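Local coordinates for malonyl CoA reductase (malonate semialdehyde-forming) (Sulfolobus tokodaii, PDB 2EP5) that probably reduces malonyl-CoA to malonate semialdehyde with NADPH, as a member of the aspartate-semialdehyde dehydrogenase family, at the interface of chains A and B and the interface of chains A and C. Sequence-based numbering; all coordinates share one arbitrary frame. Chains: chain A/B/C, 350aa long hypothetical aspartate-semialdehyde dehydrogenase.

Contacts 1, 2 and 3 are patches of one two-fold interface between chains A and B, built largely on the sheets of the dimerisation domains; contact 4 belongs to a separate two-fold interface of chain A with chain C. Contacts 1 and 3 share A:Leu177, and their C-alpha centres lie about 12 Å apart; contact 2 is about 16 Å from contact 1 and 32 Å from contact 4. Strands 171-178, 230-237, 244-251 and 319-326 recur through contacts 1 to 3. From the patch centres, contact 1 lies about 7 Å from A:His244 and contact 4 about 13 Å from A:Cys151, so each interface has a patch near a predicted catalytic residue; together they may build a four-copy assembly.

Contact 1: the interface of chains A and B. Residues chain A 177, 245, 294-296, 323; chain B 197, 199, 236, 238.
A:Met245 packs its thioether against B:Ile197 within the interface of the dimerisation domains, which in the aspartate-semialdehyde dehydrogenase family pairs two subunits through their sheets. The tight part lies here. The sulfur SD of A:Met245 is 3.6 Å from the CG2 methyl of B:Ile197, the branch standing anti to the backbone N. With CG of A:Met245 itself anti to its N (chi1 178°), the chain leaves strand 244-251 extended and bends at the sulfur, and its CE methyl also comes near that same CG2 methyl. On an adjoining side of B:Ile197, the A:Pro296 ring leans in obliquely, its CD 3.9 Å from CB of B:Ile197. B:Pro199 is wedged alongside: its ring carbon CD lies 3.2 Å from the carbonyl O of A:Pro294, a residue that follows a cis peptide bond, and the A:Gln295 side chain crosses B:Pro199 at about a right angle, touching it through CG. No polar bond spans the patch. The looser side faces A:Leu177, whose CD1 stands 4.2 Å from CD1 of B:Ile236, while CG1 of B:Val238 stays 4.5 Å from its CD2. Across B:Pro199, CG1 of A:Val323 is similarly distant, 4.2 Å from CB. A:His244, the predicted proton acceptor, lies about 7 Å from the centre of the patch and directly precedes A:Met245.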
# COMPACT_ATOMS: atom_id res chain seq x y z
N LEU A 177 -2.43 17.30 3.03
CA LEU A 177 -2.15 15.94 2.58
C LEU A 177 -3.52 15.35 2.28
O LEU A 177 -4.30 15.06 3.19
CB LEU A 177 -1.41 15.14 3.66
CG LEU A 177 0.03 15.59 3.94
CD1 LEU A 177 0.01 16.82 4.82
CD2 LEU A 177 0.80 14.49 4.66
N MET A 245 -5.67 15.74 5.49
CA MET A 245 -4.95 16.29 6.62
C MET A 245 -4.38 17.65 6.21
O MET A 245 -4.08 17.89 5.03
CB MET A 245 -3.82 15.34 7.03
CG MET A 245 -2.96 15.87 8.17
SD MET A 245 -2.03 14.56 9.00
CE MET A 245 -3.38 13.54 9.60
N PRO A 294 -4.04 14.08 15.00
CA PRO A 294 -4.93 13.05 14.45
C PRO A 294 -4.29 12.13 13.41
O PRO A 294 -3.25 12.45 12.84
CB PRO A 294 -6.04 13.87 13.84
CG PRO A 294 -5.26 15.02 13.24
CD PRO A 294 -4.28 15.38 14.35
N GLN A 295 -4.94 11.00 13.19
CA GLN A 295 -4.50 10.01 12.21
C GLN A 295 -5.73 9.54 11.44
O GLN A 295 -6.76 9.22 12.03
CB GLN A 295 -3.86 8.80 12.88
CG GLN A 295 -2.46 9.00 13.42
CD GLN A 295 -1.91 7.71 14.00
OE1 GLN A 295 -1.94 6.67 13.35
NE2 GLN A 295 -1.40 7.77 15.24
N PRO A 296 -5.63 9.49 10.10
CA PRO A 296 -6.74 9.05 9.26
C PRO A 296 -7.47 7.79 9.74
O PRO A 296 -8.68 7.81 9.95
CB PRO A 296 -6.06 8.83 7.92
CG PRO A 296 -5.09 9.97 7.89
CD PRO A 296 -4.49 9.94 9.28
N VAL A 323 -2.51 20.74 13.53
CA VAL A 323 -2.81 19.72 12.53
C VAL A 323 -4.30 19.38 12.62
O VAL A 323 -4.81 19.07 13.70
CB VAL A 323 -1.98 18.42 12.75
CG1 VAL A 323 -2.38 17.37 11.73
CG2 VAL A 323 -0.48 18.73 12.63
N ILE B 197 -1.44 8.12 8.08
CA ILE B 197 -0.49 9.20 8.27
C ILE B 197 -0.32 9.41 9.78
O ILE B 197 -1.30 9.42 10.51
CB ILE B 197 -1.03 10.54 7.66
CG1 ILE B 197 -1.15 10.42 6.14
CG2 ILE B 197 -0.11 11.69 8.01
CD1 ILE B 197 0.17 10.19 5.43
N PRO B 199 1.23 12.20 12.06
CA PRO B 199 1.74 13.57 12.17
C PRO B 199 2.73 13.80 13.29
O PRO B 199 2.73 14.86 13.90
CB PRO B 199 0.46 14.37 12.37
CG PRO B 199 -0.30 13.48 13.29
CD PRO B 199 -0.12 12.10 12.65
N ILE B 236 6.07 14.44 9.57
CA ILE B 236 5.00 13.47 9.41
C ILE B 236 5.47 12.17 8.78
O ILE B 236 6.28 12.16 7.85
CB ILE B 236 3.88 14.05 8.53
CG1 ILE B 236 3.37 15.35 9.13
CG2 ILE B 236 2.77 13.04 8.38
CD1 ILE B 236 2.35 16.07 8.26
N VAL B 238 4.78 9.00 6.51
CA VAL B 238 3.90 8.60 5.42
C VAL B 238 4.26 7.18 4.96
O VAL B 238 5.39 6.73 5.16
CB VAL B 238 4.01 9.57 4.23
CG1 VAL B 238 3.49 10.93 4.64
CG2 VAL B 238 5.44 9.67 3.77

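Contact 2: the interface of chains A and B. Residues chain A 247, 249, 251, 316, 319, 321; chain B 171, 173, 231-234.
B:Thr232 gives its hydroxyl OG1 to the carboxylate OE1 of A:Glu316 in a 2.8 Å hydrogen bond, received on the anti lone pair of the acid, away from its other oxygen. This is a polar part of the sheet-to-sheet interface between the two dimerisation domains. A second hydroxyl, B:Thr234 OG1, sits at the edge of the A:Arg321 guanidinium, 12° out of its plane, and accepts from NH1 at 3.2 Å; the fit is somewhat doubtful, since CD of the same arginine crowds that oxygen. To one side of these bonds, A:Asn249 and B:Ile173 meet tip to tip, the amide carbon CG of the asparagine 3.7 Å from the CG2 methyl. CG1 of A:Val247 comes against B:Thr234 in the same manner, while A:Val251 and B:Ile173 slide past each other. In the second shell, B:Lys171 donates from NZ to B:Thr232 OG1 at 2.9 Å, which would leave the hydroxyl proton to point at the glutamate. The lysine bends at chi2 (61°), and its CE carbon lies 3.8 Å from CG1 of A:Val319. NZ stops 4.9 Å short of A:Glu316 OE1, and its charge is likely to favour the ionised acid through the intervening hydroxyl. Water 1 links the two subunits further, 2.7 Å from B:Thr234 OG1 and 3.2 Å from ND2 of A:Asn249.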
# COMPACT_ATOMS: atom_id res chain seq x y z
N VAL A 247 -1.64 20.81 7.67
CA VAL A 247 -0.72 21.37 8.65
C VAL A 247 -0.85 22.87 8.47
O VAL A 247 -0.46 23.42 7.43
CB VAL A 247 0.74 20.96 8.39
CG1 VAL A 247 1.64 21.61 9.44
CG2 VAL A 247 0.86 19.46 8.44
N ASN A 249 0.04 26.70 9.70
CA ASN A 249 1.00 27.53 10.42
C ASN A 249 0.60 28.99 10.32
O ASN A 249 0.73 29.60 9.26
CB ASN A 249 2.42 27.36 9.87
CG ASN A 249 3.02 26.01 10.21
OD1 ASN A 249 2.78 25.01 9.53
ND2 ASN A 249 3.82 25.97 11.28
N VAL A 251 1.70 32.25 10.91
CA VAL A 251 2.92 33.03 11.19
C VAL A 251 2.55 34.45 11.61
O VAL A 251 2.17 35.27 10.78
CB VAL A 251 3.84 33.10 9.94
CG1 VAL A 251 5.18 33.72 10.32
CG2 VAL A 251 4.03 31.69 9.36
N GLU A 316 5.17 28.47 18.91
CA GLU A 316 6.61 28.69 18.93
C GLU A 316 6.82 30.16 18.58
O GLU A 316 5.87 30.94 18.54
CB GLU A 316 7.32 27.79 17.92
CG GLU A 316 7.05 26.31 18.11
CD GLU A 316 8.09 25.43 17.45
OE1 GLU A 316 8.55 25.77 16.33
OE2 GLU A 316 8.46 24.39 18.03
N VAL A 319 4.74 31.97 15.57
CA VAL A 319 3.89 31.01 14.87
C VAL A 319 3.05 30.07 15.73
O VAL A 319 3.51 29.50 16.73
CB VAL A 319 4.72 30.15 13.88
CG1 VAL A 319 5.73 29.31 14.65
CG2 VAL A 319 3.79 29.25 13.06
N ARG A 321 1.03 26.69 15.40
CA ARG A 321 0.86 25.55 14.52
C ARG A 321 -0.20 24.58 15.01
O ARG A 321 -0.46 24.47 16.21
CB ARG A 321 2.16 24.78 14.34
CG ARG A 321 2.00 23.66 13.30
CD ARG A 321 2.87 22.46 13.59
NE ARG A 321 2.71 21.98 14.96
CZ ARG A 321 3.57 21.16 15.55
NH1 ARG A 321 4.64 20.74 14.88
NH2 ARG A 321 3.40 20.80 16.81
N LYS B 171 11.14 33.81 8.58
CA LYS B 171 10.64 32.75 9.45
C LYS B 171 10.54 31.55 8.52
O LYS B 171 9.89 31.62 7.48
CB LYS B 171 9.26 33.09 10.01
CG LYS B 171 8.63 31.93 10.80
CD LYS B 171 9.48 31.51 12.01
CE LYS B 171 8.90 30.26 12.69
NZ LYS B 171 9.52 29.92 14.00
N ILE B 173 9.28 27.84 7.71
CA ILE B 173 8.23 26.87 8.03
C ILE B 173 8.48 25.63 7.20
O ILE B 173 8.47 25.69 5.97
CB ILE B 173 6.83 27.40 7.66
CG1 ILE B 173 6.49 28.64 8.50
CG2 ILE B 173 5.79 26.31 7.85
CD1 ILE B 173 6.58 28.41 10.01
N SER B 231 13.19 28.46 12.53
CA SER B 231 12.28 27.59 11.83
C SER B 231 11.37 26.74 12.70
O SER B 231 11.75 26.29 13.78
CB SER B 231 13.05 26.71 10.85
OG SER B 231 14.20 26.13 11.44
N THR B 232 10.14 26.55 12.22
CA THR B 232 9.15 25.72 12.89
C THR B 232 8.94 24.58 11.92
O THR B 232 8.60 24.79 10.75
CB THR B 232 7.82 26.46 13.12
OG1 THR B 232 7.99 27.47 14.12
CG2 THR B 232 6.75 25.49 13.59
N VAL B 233 9.14 23.36 12.41
CA VAL B 233 9.01 22.19 11.57
C VAL B 233 7.96 21.19 12.05
O VAL B 233 7.75 21.00 13.25
CB VAL B 233 10.39 21.49 11.45
CG1 VAL B 233 10.97 21.32 12.83
CG2 VAL B 233 10.27 20.15 10.74
N THR B 234 7.28 20.57 11.10
CA THR B 234 6.28 19.56 11.41
C THR B 234 6.69 18.33 10.61
O THR B 234 6.71 18.36 9.38
CB THR B 234 4.87 19.99 11.00
OG1 THR B 234 4.52 21.21 11.70
CG2 THR B 234 3.86 18.91 11.37
O HOH W 1 5.54 23.37 10.45

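Contact 3: the interface of chains A and B. Residues chain A 175, 177, 197, 199, 234, 236; chain B 175, 177, 245, 247, 312, 323.
B:Leu177 reaches from strand 171-178 into the other subunit beside A:Ile197, A:Leu177 and A:Ile236. Its CB passes 4.0 Å from the CD1 methyl of A:Ile197, and CG follows along the same methyl. There the chain forks. CD1 turns toward CD2 of its own counterpart A:Leu177, 3.8 Å away, the two leucines sliding past each other in opposite directions. CD2 presses on A:Ile197 CD1 at 3.3 Å, a tight fit, and also faces the tip of A:Ile236. Torsions of -92° and 41° lie off the usual staggered values and suggest strain, or a less certain model, at this point. Also at the two-fold axis, A:Thr175 and B:Thr175 meet tip to tip, but their OG1 hydroxyls are 3.7 Å apart and do not bond. B:Val247 divides its branches, CG1 against A:Thr234 and CG2 3.7 Å from CD1 of A:Ile236. At the rim the carbonyl O of A:Pro199 lies 3.0 Å from NE of B:Arg312, yet well off the guanidinium plane, and the N-H groups point away from it. An alanine in place of B:Arg312 would probably leave this carbonyl without its positively charged neighbour and open a gap beside the A:Thr234 methyl. The mainly apolar core holds the two sheets face to face and thereby joins the subunits into a dimer.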
# COMPACT_ATOMS: atom_id res chain seq x y z
N THR A 175 -0.02 23.27 4.45
CA THR A 175 0.36 22.10 3.68
C THR A 175 -0.79 21.12 3.88
O THR A 175 -1.15 20.80 5.02
CB THR A 175 1.66 21.46 4.18
OG1 THR A 175 2.74 22.38 4.03
CG2 THR A 175 1.96 20.20 3.36
N LEU A 177 -2.43 17.30 3.03
CA LEU A 177 -2.15 15.94 2.58
C LEU A 177 -3.52 15.35 2.28
O LEU A 177 -4.30 15.06 3.19
CB LEU A 177 -1.41 15.14 3.66
CG LEU A 177 0.03 15.59 3.94
CD1 LEU A 177 0.01 16.82 4.82
CD2 LEU A 177 0.80 14.49 4.66
N ILE A 197 4.26 9.79 -3.31
CA ILE A 197 3.68 11.08 -2.97
C ILE A 197 3.78 12.01 -4.18
O ILE A 197 4.80 12.05 -4.85
CB ILE A 197 4.39 11.67 -1.73
CG1 ILE A 197 3.76 11.03 -0.48
CG2 ILE A 197 4.29 13.19 -1.70
CD1 ILE A 197 4.37 11.41 0.82
N PRO A 199 3.32 15.88 -4.89
CA PRO A 199 3.20 17.22 -4.32
C PRO A 199 2.38 18.22 -5.13
O PRO A 199 2.55 19.43 -5.00
CB PRO A 199 4.65 17.66 -4.16
CG PRO A 199 5.27 17.09 -5.38
CD PRO A 199 4.67 15.68 -5.45
N THR A 234 0.26 24.40 -0.04
CA THR A 234 0.89 23.35 -0.83
C THR A 234 0.05 22.09 -0.62
O THR A 234 -0.00 21.54 0.49
CB THR A 234 2.33 23.11 -0.34
OG1 THR A 234 3.04 24.36 -0.35
CG2 THR A 234 3.06 22.11 -1.23
N ILE A 236 -0.70 18.19 -1.32
CA ILE A 236 -0.04 16.96 -1.68
C ILE A 236 -0.97 15.75 -1.64
O ILE A 236 -1.82 15.64 -0.76
CB ILE A 236 1.15 16.72 -0.73
CG1 ILE A 236 2.15 17.87 -0.89
CG2 ILE A 236 1.80 15.39 -1.02
CD1 ILE A 236 3.25 17.87 0.13
N THR B 175 7.51 21.45 6.59
CA THR B 175 6.68 20.29 6.87
C THR B 175 7.41 19.17 6.15
O THR B 175 7.75 19.30 4.97
CB THR B 175 5.24 20.43 6.32
OG1 THR B 175 4.53 21.42 7.07
CG2 THR B 175 4.50 19.10 6.43
N LEU B 177 7.67 14.97 5.06
CA LEU B 177 6.99 13.70 4.87
C LEU B 177 8.10 12.65 4.84
O LEU B 177 8.81 12.51 3.83
CB LEU B 177 6.23 13.71 3.54
CG LEU B 177 4.76 14.16 3.46
CD1 LEU B 177 4.47 15.36 4.33
CD2 LEU B 177 4.44 14.45 2.00
N MET B 245 10.52 13.77 2.04
CA MET B 245 10.12 14.96 1.31
C MET B 245 9.97 16.16 2.24
O MET B 245 9.59 16.02 3.40
CB MET B 245 8.80 14.74 0.57
CG MET B 245 8.28 15.98 -0.12
SD MET B 245 6.99 15.67 -1.32
CE MET B 245 7.82 14.47 -2.40
N VAL B 247 8.57 20.36 2.43
CA VAL B 247 7.89 21.50 1.84
C VAL B 247 8.45 22.65 2.66
O VAL B 247 8.22 22.75 3.86
CB VAL B 247 6.38 21.45 2.04
CG1 VAL B 247 5.74 22.69 1.42
CG2 VAL B 247 5.81 20.20 1.39
N ARG B 312 8.64 22.86 -7.87
CA ARG B 312 7.56 23.72 -7.41
C ARG B 312 8.09 24.99 -6.75
O ARG B 312 7.51 25.50 -5.80
CB ARG B 312 6.67 22.95 -6.42
CG ARG B 312 6.20 21.61 -6.97
CD ARG B 312 4.75 21.68 -7.40
NE ARG B 312 3.89 21.75 -6.23
CZ ARG B 312 2.78 22.48 -6.16
NH1 ARG B 312 2.39 23.22 -7.19
NH2 ARG B 312 2.07 22.47 -5.04
N VAL B 323 9.69 22.57 -2.97
CA VAL B 323 9.57 21.20 -2.49
C VAL B 323 10.86 20.48 -2.79
O VAL B 323 11.37 20.50 -3.93
CB VAL B 323 8.36 20.48 -3.15
CG1 VAL B 323 8.35 19.00 -2.77
CG2 VAL B 323 7.05 21.15 -2.71

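Contact 4: the interface of chains A and C. Residues chain A 15, 180-181, 184-186, 188, 241; chain C 189-192.
C:Met191 lies across A:Tyr185, its CB over one face of the phenol ring, 3.6 Å from the centroid and offset toward the rim. Bent at chi2 and chi3, the methionine then runs on over a second flat group: SD stands above the centre of the A:Arg241 guanidinium, and the CE methyl ends tip to tip against CE of A:Met15, 3.7 Å away. A:Tyr185 OH lies in the guanidinium plane at its edge. The arginine grips the backbone O of C:Met191 through NH2 at 2.8 Å, the donor tilted 22° from the carbonyl plane, with a weaker bond from NH1. An alanine in place of A:Tyr185 would probably strip C:Met191 of the ring beneath its CB and leave the guanidinium freer to turn. On the other flank CG2 of A:Val180 meets the C:Phe190 ring at CD2, 3.6 Å away. C:Phe190 N gives a nearly straight 3.1 Å hydrogen bond to A:Ile188 O, and water 2 joins that carbonyl and A:Tyr185 O to C:Met191 N. A:Met15 opens helix 15-24 at the Rossmann glycine loop of the NADP-binding domain, so if this pairing is biological, the short helix 190-193 of one subunit would help buttress the cofactor site of its neighbour.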
# COMPACT_ATOMS: atom_id res chain seq x y z
N MET A 15 -18.61 9.03 -5.91
CA MET A 15 -18.38 8.76 -4.50
C MET A 15 -19.20 9.67 -3.60
O MET A 15 -19.87 9.20 -2.68
CB MET A 15 -16.90 8.90 -4.15
CG MET A 15 -16.05 7.72 -4.56
SD MET A 15 -14.35 7.81 -3.91
CE MET A 15 -14.60 7.14 -2.26
N VAL A 180 -6.61 9.78 -1.68
CA VAL A 180 -6.87 9.45 -3.07
C VAL A 180 -8.34 9.64 -3.45
O VAL A 180 -8.64 10.14 -4.54
CB VAL A 180 -6.46 7.98 -3.36
CG1 VAL A 180 -6.98 7.54 -4.71
CG2 VAL A 180 -4.95 7.85 -3.32
N SER A 181 -9.25 9.24 -2.57
CA SER A 181 -10.68 9.36 -2.85
C SER A 181 -11.07 10.76 -3.26
O SER A 181 -12.05 10.95 -3.98
CB SER A 181 -11.52 8.93 -1.64
OG SER A 181 -11.37 9.82 -0.55
N GLY A 184 -12.01 11.14 -6.60
CA GLY A 184 -13.03 10.21 -7.04
C GLY A 184 -12.55 8.79 -6.74
O GLY A 184 -11.47 8.61 -6.19
N TYR A 185 -13.34 7.79 -7.12
CA TYR A 185 -12.96 6.41 -6.85
C TYR A 185 -11.91 5.88 -7.81
O TYR A 185 -11.09 5.04 -7.44
CB TYR A 185 -14.19 5.49 -6.91
CG TYR A 185 -13.95 4.15 -6.26
CD1 TYR A 185 -13.94 4.03 -4.86
CD2 TYR A 185 -13.73 3.01 -7.02
CE1 TYR A 185 -13.70 2.80 -4.25
CE2 TYR A 185 -13.49 1.77 -6.41
CZ TYR A 185 -13.48 1.68 -5.03
OH TYR A 185 -13.26 0.46 -4.43
N ASN A 186 -11.93 6.36 -9.05
CA ASN A 186 -10.98 5.88 -10.06
C ASN A 186 -10.07 6.95 -10.62
O ASN A 186 -9.38 6.72 -11.60
CB ASN A 186 -11.74 5.22 -11.22
CG ASN A 186 -12.53 4.00 -10.79
OD1 ASN A 186 -13.61 3.73 -11.32
ND2 ASN A 186 -12.00 3.24 -9.83
N ILE A 188 -7.25 8.18 -9.48
CA ILE A 188 -5.82 7.88 -9.38
C ILE A 188 -5.48 6.39 -9.45
O ILE A 188 -6.07 5.59 -8.73
CB ILE A 188 -5.26 8.47 -8.08
CG1 ILE A 188 -5.63 9.96 -8.03
CG2 ILE A 188 -3.76 8.28 -8.01
CD1 ILE A 188 -5.79 10.49 -6.64
N ARG A 241 -6.95 6.41 1.62
CA ARG A 241 -8.25 6.27 0.98
C ARG A 241 -9.14 7.45 1.28
O ARG A 241 -9.61 8.13 0.36
CB ARG A 241 -8.97 4.98 1.43
CG ARG A 241 -8.25 3.69 1.07
CD ARG A 241 -9.04 2.47 1.53
NE ARG A 241 -10.15 2.19 0.63
CZ ARG A 241 -10.06 1.45 -0.47
NH1 ARG A 241 -8.90 0.90 -0.80
NH2 ARG A 241 -11.12 1.28 -1.25
N SER C 189 -7.35 1.17 -10.41
CA SER C 189 -7.30 2.28 -9.48
C SER C 189 -6.80 1.85 -8.11
O SER C 189 -6.96 0.70 -7.71
CB SER C 189 -8.68 2.92 -9.34
OG SER C 189 -9.56 2.07 -8.64
N PHE C 190 -6.21 2.81 -7.41
CA PHE C 190 -5.68 2.60 -6.07
C PHE C 190 -6.79 2.12 -5.14
O PHE C 190 -6.60 1.20 -4.35
CB PHE C 190 -5.12 3.92 -5.53
CG PHE C 190 -4.54 3.82 -4.15
CD1 PHE C 190 -3.26 3.30 -3.95
CD2 PHE C 190 -5.27 4.23 -3.05
CE1 PHE C 190 -2.72 3.21 -2.66
CE2 PHE C 190 -4.73 4.14 -1.75
CZ PHE C 190 -3.46 3.63 -1.56
N MET C 191 -7.95 2.77 -5.23
CA MET C 191 -9.10 2.45 -4.40
C MET C 191 -9.58 1.02 -4.58
O MET C 191 -9.95 0.38 -3.61
CB MET C 191 -10.26 3.40 -4.73
CG MET C 191 -9.99 4.85 -4.39
SD MET C 191 -9.79 5.13 -2.62
CE MET C 191 -11.52 5.18 -2.09
N ALA C 192 -9.55 0.53 -5.81
CA ALA C 192 -10.01 -0.81 -6.12
C ALA C 192 -9.09 -1.95 -5.71
O ALA C 192 -9.56 -3.07 -5.50
CB ALA C 192 -10.30 -0.92 -7.60
O HOH W 2 -8.08 5.28 -6.87